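Local atomic coordinates of betaine aldehyde dehydrogenase (Staphylococcus aureus subsp. aureus COL, PDB entry 4QTO), a protein that catalyses the NAD-dependent oxidation of betaine aldehyde to glycine betaine. Residues 296-308 against 329-341. Sequence-based numbering, arbitrary orientation.
Sequences LAVDQALNGGYFH and FEQALIDRVKKIK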
loop_
_atom_site.group_PDB
_atom_site.type_symbol
_atom_site.label_atom_id
_atom_site.label_comp_id
_atom_site.label_asym_id
_atom_site.label_seq_id
_atom_site.Cartn_x
_atom_site.Cartn_y
_atom_site.Cartn_z
ATOM N N LEU A 296 -12.953 -26.643 25.142
ATOM C CA LEU A 296 -12.511 -25.311 24.735
ATOM C C LEU A 296 -13.731 -24.398 24.521
ATOM O O LEU A 296 -13.731 -23.228 24.935
ATOM C CB LEU A 296 -11.713 -25.401 23.425
ATOM C CG LEU A 296 -11.281 -24.049 22.847
ATOM C CD1 LEU A 296 -10.201 -23.382 23.671
ATOM C CD2 LEU A 296 -10.786 -24.240 21.418
ATOM N N ALA A 297 -14.767 -24.933 23.855
ATOM C CA ALA A 297 -15.960 -24.158 23.534
ATOM C C ALA A 297 -16.699 -23.746 24.789
ATOM O O ALA A 297 -17.235 -22.618 24.852
ATOM C CB ALA A 297 -16.875 -24.929 22.608
ATOM N N VAL A 298 -16.736 -24.627 25.799
ATOM C CA VAL A 298 -17.353 -24.279 27.071
ATOM C C VAL A 298 -16.543 -23.183 27.781
ATOM O O VAL A 298 -17.106 -22.164 28.219
ATOM C CB VAL A 298 -17.494 -25.497 27.997
ATOM C CG1 VAL A 298 -18.003 -25.085 29.361
ATOM C CG2 VAL A 298 -18.442 -26.505 27.368
ATOM N N ASP A 299 -15.225 -23.349 27.838
ATOM C CA ASP A 299 -14.342 -22.347 28.445
ATOM C C ASP A 299 -14.544 -20.975 27.785
ATOM O O ASP A 299 -14.703 -19.947 28.464
ATOM C CB ASP A 299 -12.878 -22.782 28.277
ATOM C CG ASP A 299 -11.874 -21.774 28.815
ATOM O OD1 ASP A 299 -11.613 -21.778 30.030
ATOM O OD2 ASP A 299 -11.260 -21.063 27.992
ATOM N N GLN A 300 -14.526 -20.963 26.448
ATOM C CA GLN A 300 -14.631 -19.721 25.708
ATOM C C GLN A 300 -16.036 -19.132 25.714
ATOM O O GLN A 300 -16.204 -17.915 25.550
ATOM C CB GLN A 300 -14.061 -19.865 24.291
ATOM C CG GLN A 300 -12.546 -20.071 24.302
ATOM C CD GLN A 300 -11.775 -18.791 24.567
ATOM O OE1 GLN A 300 -12.183 -17.918 25.357
ATOM N NE2 GLN A 300 -10.645 -18.658 23.905
ATOM N N ALA A 301 -17.076 -19.946 25.955
ATOM C CA ALA A 301 -18.420 -19.415 26.042
ATOM C C ALA A 301 -18.528 -18.650 27.377
ATOM O O ALA A 301 -19.162 -17.592 27.455
ATOM C CB ALA A 301 -19.464 -20.512 25.976
ATOM N N LEU A 302 -17.908 -19.190 28.418
ATOM C CA LEU A 302 -17.858 -18.489 29.713
ATOM C C LEU A 302 -17.092 -17.181 29.556
ATOM O O LEU A 302 -17.522 -16.122 30.030
ATOM C CB LEU A 302 -17.192 -19.359 30.766
ATOM C CG LEU A 302 -17.958 -20.618 31.188
ATOM C CD1 LEU A 302 -16.996 -21.641 31.783
ATOM C CD2 LEU A 302 -19.100 -20.296 32.138
ATOM N N ASN A 303 -15.934 -17.250 28.897
ATOM C CA ASN A 303 -15.121 -16.056 28.716
ATOM C C ASN A 303 -15.876 -15.009 27.913
ATOM O O ASN A 303 -15.891 -13.813 28.254
ATOM C CB ASN A 303 -13.789 -16.413 28.070
ATOM C CG ASN A 303 -12.981 -17.397 28.909
ATOM O OD1 ASN A 303 -13.135 -17.477 30.136
ATOM N ND2 ASN A 303 -12.137 -18.165 28.250
ATOM N N GLY A 304 -16.491 -15.452 26.823
ATOM C CA GLY A 304 -17.261 -14.558 26.010
ATOM C C GLY A 304 -18.411 -13.904 26.738
ATOM O O GLY A 304 -18.683 -12.707 26.545
ATOM N N GLY A 305 -19.090 -14.656 27.606
ATOM C CA GLY A 305 -20.242 -14.106 28.259
ATOM C C GLY A 305 -19.996 -13.229 29.469
ATOM O O GLY A 305 -20.748 -12.294 29.711
ATOM N N TYR A 306 -18.919 -13.512 30.213
ATOM C CA TYR A 306 -18.788 -12.990 31.587
ATOM C C TYR A 306 -17.563 -12.169 31.969
ATOM O O TYR A 306 -17.507 -11.647 33.086
ATOM C CB TYR A 306 -19.034 -14.144 32.584
ATOM C CG TYR A 306 -20.304 -14.910 32.257
ATOM C CD1 TYR A 306 -21.564 -14.319 32.405
ATOM C CD2 TYR A 306 -20.251 -16.239 31.849
ATOM C CE1 TYR A 306 -22.715 -15.004 32.093
ATOM C CE2 TYR A 306 -21.419 -16.944 31.539
ATOM C CZ TYR A 306 -22.636 -16.321 31.655
ATOM O OH TYR A 306 -23.790 -17.032 31.332
ATOM N N PHE A 307 -16.572 -12.068 31.101
ATOM C CA PHE A 307 -15.513 -11.102 31.389
ATOM C C PHE A 307 -16.166 -9.720 31.536
ATOM O O PHE A 307 -17.098 -9.373 30.808
ATOM C CB PHE A 307 -14.407 -11.124 30.329
ATOM C CG PHE A 307 -13.302 -12.077 30.642
ATOM C CD1 PHE A 307 -12.442 -11.825 31.731
ATOM C CD2 PHE A 307 -13.068 -13.178 29.882
ATOM C CE1 PHE A 307 -11.423 -12.690 32.044
ATOM C CE2 PHE A 307 -12.028 -14.052 30.183
ATOM C CZ PHE A 307 -11.218 -13.810 31.269
ATOM N N HIS A 308 -15.683 -8.955 32.532
ATOM C CA HIS A 308 -16.218 -7.630 32.909
ATOM C C HIS A 308 -17.723 -7.669 33.088
ATOM O O HIS A 308 -18.460 -6.734 32.713
ATOM C CB HIS A 308 -15.868 -6.532 31.902
ATOM C CG HIS A 308 -15.869 -5.142 32.467
ATOM N ND1 HIS A 308 -16.332 -4.828 33.726
ATOM C CD2 HIS A 308 -15.517 -3.965 31.903
ATOM C CE1 HIS A 308 -16.221 -3.530 33.926
ATOM N NE2 HIS A 308 -15.714 -2.984 32.835
ATOM N N PHE A 329 -24.110 -29.179 25.764
ATOM C CA PHE A 329 -23.530 -27.854 25.940
ATOM C C PHE A 329 -24.233 -27.032 27.039
ATOM O O PHE A 329 -23.561 -26.469 27.928
ATOM C CB PHE A 329 -23.518 -27.077 24.646
ATOM C CG PHE A 329 -23.004 -25.674 24.823
ATOM C CD1 PHE A 329 -21.635 -25.426 24.878
ATOM C CD2 PHE A 329 -23.895 -24.631 25.013
ATOM C CE1 PHE A 329 -21.160 -24.154 25.119
ATOM C CE2 PHE A 329 -23.423 -23.339 25.214
ATOM C CZ PHE A 329 -22.059 -23.114 25.256
ATOM N N GLU A 330 -25.555 -26.973 26.991
ATOM C CA GLU A 330 -26.290 -26.200 27.992
ATOM C C GLU A 330 -25.997 -26.724 29.391
ATOM O O GLU A 330 -25.739 -25.949 30.315
ATOM C CB GLU A 330 -27.803 -26.213 27.737
ATOM C CG GLU A 330 -28.215 -25.397 26.536
ATOM C CD GLU A 330 -29.697 -25.455 26.213
ATOM O OE1 GLU A 330 -30.462 -26.108 26.956
ATOM O OE2 GLU A 330 -30.083 -24.848 25.207
ATOM N N GLN A 331 -26.013 -28.037 29.560
ATOM C CA GLN A 331 -25.723 -28.588 30.863
ATOM C C GLN A 331 -24.324 -28.224 31.356
ATOM O O GLN A 331 -24.132 -27.863 32.526
ATOM C CB GLN A 331 -25.927 -30.094 30.883
ATOM C CG GLN A 331 -25.822 -30.567 32.317
ATOM C CD GLN A 331 -26.893 -29.855 33.182
ATOM O OE1 GLN A 331 -28.072 -30.023 32.910
ATOM N NE2 GLN A 331 -26.487 -28.996 34.165
ATOM N N ALA A 332 -23.335 -28.336 30.478
ATOM C CA ALA A 332 -21.959 -28.037 30.855
ATOM C C ALA A 332 -21.763 -26.553 31.194
ATOM O O ALA A 332 -21.100 -26.221 32.180
ATOM C CB ALA A 332 -21.012 -28.446 29.744
ATOM N N LEU A 333 -22.378 -25.687 30.409
ATOM C CA LEU A 333 -22.271 -24.247 30.622
ATOM C C LEU A 333 -22.932 -23.853 31.948
ATOM O O LEU A 333 -22.341 -23.155 32.777
ATOM C CB LEU A 333 -22.916 -23.494 29.466
ATOM C CG LEU A 333 -22.906 -21.974 29.604
ATOM C CD1 LEU A 333 -21.482 -21.471 29.552
ATOM C CD2 LEU A 333 -23.732 -21.329 28.513
ATOM N N ILE A 334 -24.152 -24.321 32.149
ATOM C CA ILE A 334 -24.907 -24.022 33.379
ATOM C C ILE A 334 -24.156 -24.478 34.625
ATOM O O ILE A 334 -24.043 -23.721 35.601
ATOM C CB ILE A 334 -26.309 -24.628 33.323
ATOM C CG1 ILE A 334 -27.155 -23.880 32.290
ATOM C CG2 ILE A 334 -26.987 -24.555 34.691
ATOM C CD1 ILE A 334 -28.397 -24.619 31.851
ATOM N N ASP A 335 -23.610 -25.694 34.591
ATOM C CA ASP A 335 -22.839 -26.214 35.718
ATOM C C ASP A 335 -21.640 -25.313 36.039
ATOM O O ASP A 335 -21.306 -25.103 37.216
ATOM C CB ASP A 335 -22.316 -27.630 35.403
ATOM C CG ASP A 335 -23.407 -28.683 35.404
ATOM O OD1 ASP A 335 -24.595 -28.356 35.653
ATOM O OD2 ASP A 335 -23.071 -29.864 35.115
ATOM N N ARG A 336 -20.984 -24.760 35.004
ATOM C CA ARG A 336 -19.857 -23.891 35.253
ATOM C C ARG A 336 -20.298 -22.518 35.748
ATOM O O ARG A 336 -19.622 -21.913 36.590
ATOM C CB ARG A 336 -19.021 -23.734 33.975
ATOM C CG ARG A 336 -18.283 -24.987 33.559
ATOM C CD ARG A 336 -17.081 -25.296 34.434
ATOM N NE ARG A 336 -15.999 -24.328 34.310
ATOM C CZ ARG A 336 -15.129 -24.292 33.309
ATOM N NH1 ARG A 336 -15.213 -25.171 32.307
ATOM N NH2 ARG A 336 -14.175 -23.383 33.314
ATOM N N VAL A 337 -21.382 -21.991 35.189
ATOM C CA VAL A 337 -21.872 -20.669 35.578
ATOM C C VAL A 337 -22.159 -20.634 37.079
ATOM O O VAL A 337 -21.888 -19.629 37.741
ATOM C CB VAL A 337 -23.081 -20.225 34.737
ATOM C CG1 VAL A 337 -23.764 -19.000 35.327
ATOM C CG2 VAL A 337 -22.625 -19.935 33.319
ATOM N N LYS A 338 -22.650 -21.748 37.614
ATOM C CA LYS A 338 -22.936 -21.843 39.057
ATOM C C LYS A 338 -21.701 -21.689 39.941
ATOM O O LYS A 338 -21.829 -21.350 41.130
ATOM C CB LYS A 338 -23.593 -23.189 39.391
ATOM C CG LYS A 338 -25.000 -23.341 38.840
ATOM C CD LYS A 338 -25.515 -24.747 39.095
ATOM C CE LYS A 338 -26.941 -24.905 38.603
ATOM N NZ LYS A 338 -27.409 -26.302 38.806
ATOM N N LYS A 339 -20.519 -21.939 39.392
ATOM C CA LYS A 339 -19.271 -21.890 40.131
ATOM C C LYS A 339 -18.516 -20.563 40.003
ATOM O O LYS A 339 -17.499 -20.396 40.648
ATOM C CB LYS A 339 -18.341 -22.999 39.654
ATOM C CG LYS A 339 -18.907 -24.421 39.755
ATOM C CD LYS A 339 -17.869 -25.411 39.257
ATOM C CE LYS A 339 -18.442 -26.800 39.032
ATOM N NZ LYS A 339 -19.046 -27.353 40.261
ATOM N N ILE A 340 -18.975 -19.650 39.143
ATOM C CA ILE A 340 -18.291 -18.381 38.939
ATOM C C ILE A 340 -18.195 -17.607 40.247
ATOM O O ILE A 340 -19.196 -17.444 40.948
ATOM C CB ILE A 340 -18.977 -17.523 37.852
ATOM C CG1 ILE A 340 -18.857 -18.215 36.471
ATOM C CG2 ILE A 340 -18.381 -16.130 37.798
ATOM C CD1 ILE A 340 -19.555 -17.484 35.350
ATOM N N LYS A 341 -16.985 -17.159 40.577
ATOM C CA LYS A 341 -16.731 -16.460 41.819
ATOM C C LYS A 341 -16.920 -14.947 41.704
ATOM O O LYS A 341 -16.146 -14.273 41.011
ATOM C CB LYS A 341 -15.309 -16.779 42.295
ATOM C CG LYS A 341 -15.101 -18.239 42.689
ATOM C CD LYS A 341 -13.724 -18.448 43.334
ATOM C CE LYS A 341 -13.637 -19.747 44.124
ATOM N NZ LYS A 341 -13.929 -20.933 43.287
HETATM O O HOH W 1 -12.126 -23.891 31.549
#
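Two bends in Arg336, chi2 -74° and chi3 -67°, turn its guanidinium back across Leu302. In both side chains CG lies anti to the carbonyl carbon. Leu302 CD1 sits above the centre of one guanidinium face, 3.6 Å from Arg336 CZ, and it also touches Arg336 CB. The other branch, Leu302 CD2, lies 3.7 Å from both Leu333 CD1 and Val337 CG2. Leu302 is thus held between the arginine and two apolar side chains.

Earlier along the helices, Val298 CG2 packs on Ala332 CB at 4.0 Å. Ala301 CB meets the Phe329 ring at its edge, 3.7 Å from Phe329 CZ. Farther on, the Tyr306 side chain runs at about a right angle to those of Val337 and Ile340, with Tyr306 CE2 3.7 Å from Val337 CG2. The Tyr306 hydroxyl hydrogen-bonds to the carbonyl of Thr399.

Asp299 and Arg336 are too far apart for a salt bridge, but a water links them. It lies 2.7 Å from Asp299 OD1 and accepts from Arg336 NH2 at 2.8 Å. Both side chains also grip the second subunit. Asp299 takes backbone N-H groups of its Val515 and Asn516, and Arg336 donates to carbonyls of its Phe518 and Ser519. The Arg336 bonds, with the water, probably fix the rotation of the guanidinium.

The helix segments cross at -53°, with axes 9.9 Å apart. Phe329 and Leu333 also touch strand 318-322, which pairs in parallel with strand 285-288. Helix 294-306 joins these strands in a beta-alpha-beta crossover, and helix 323-337 follows the second, within the alpha/beta catalytic domain of aldehyde dehydrogenases.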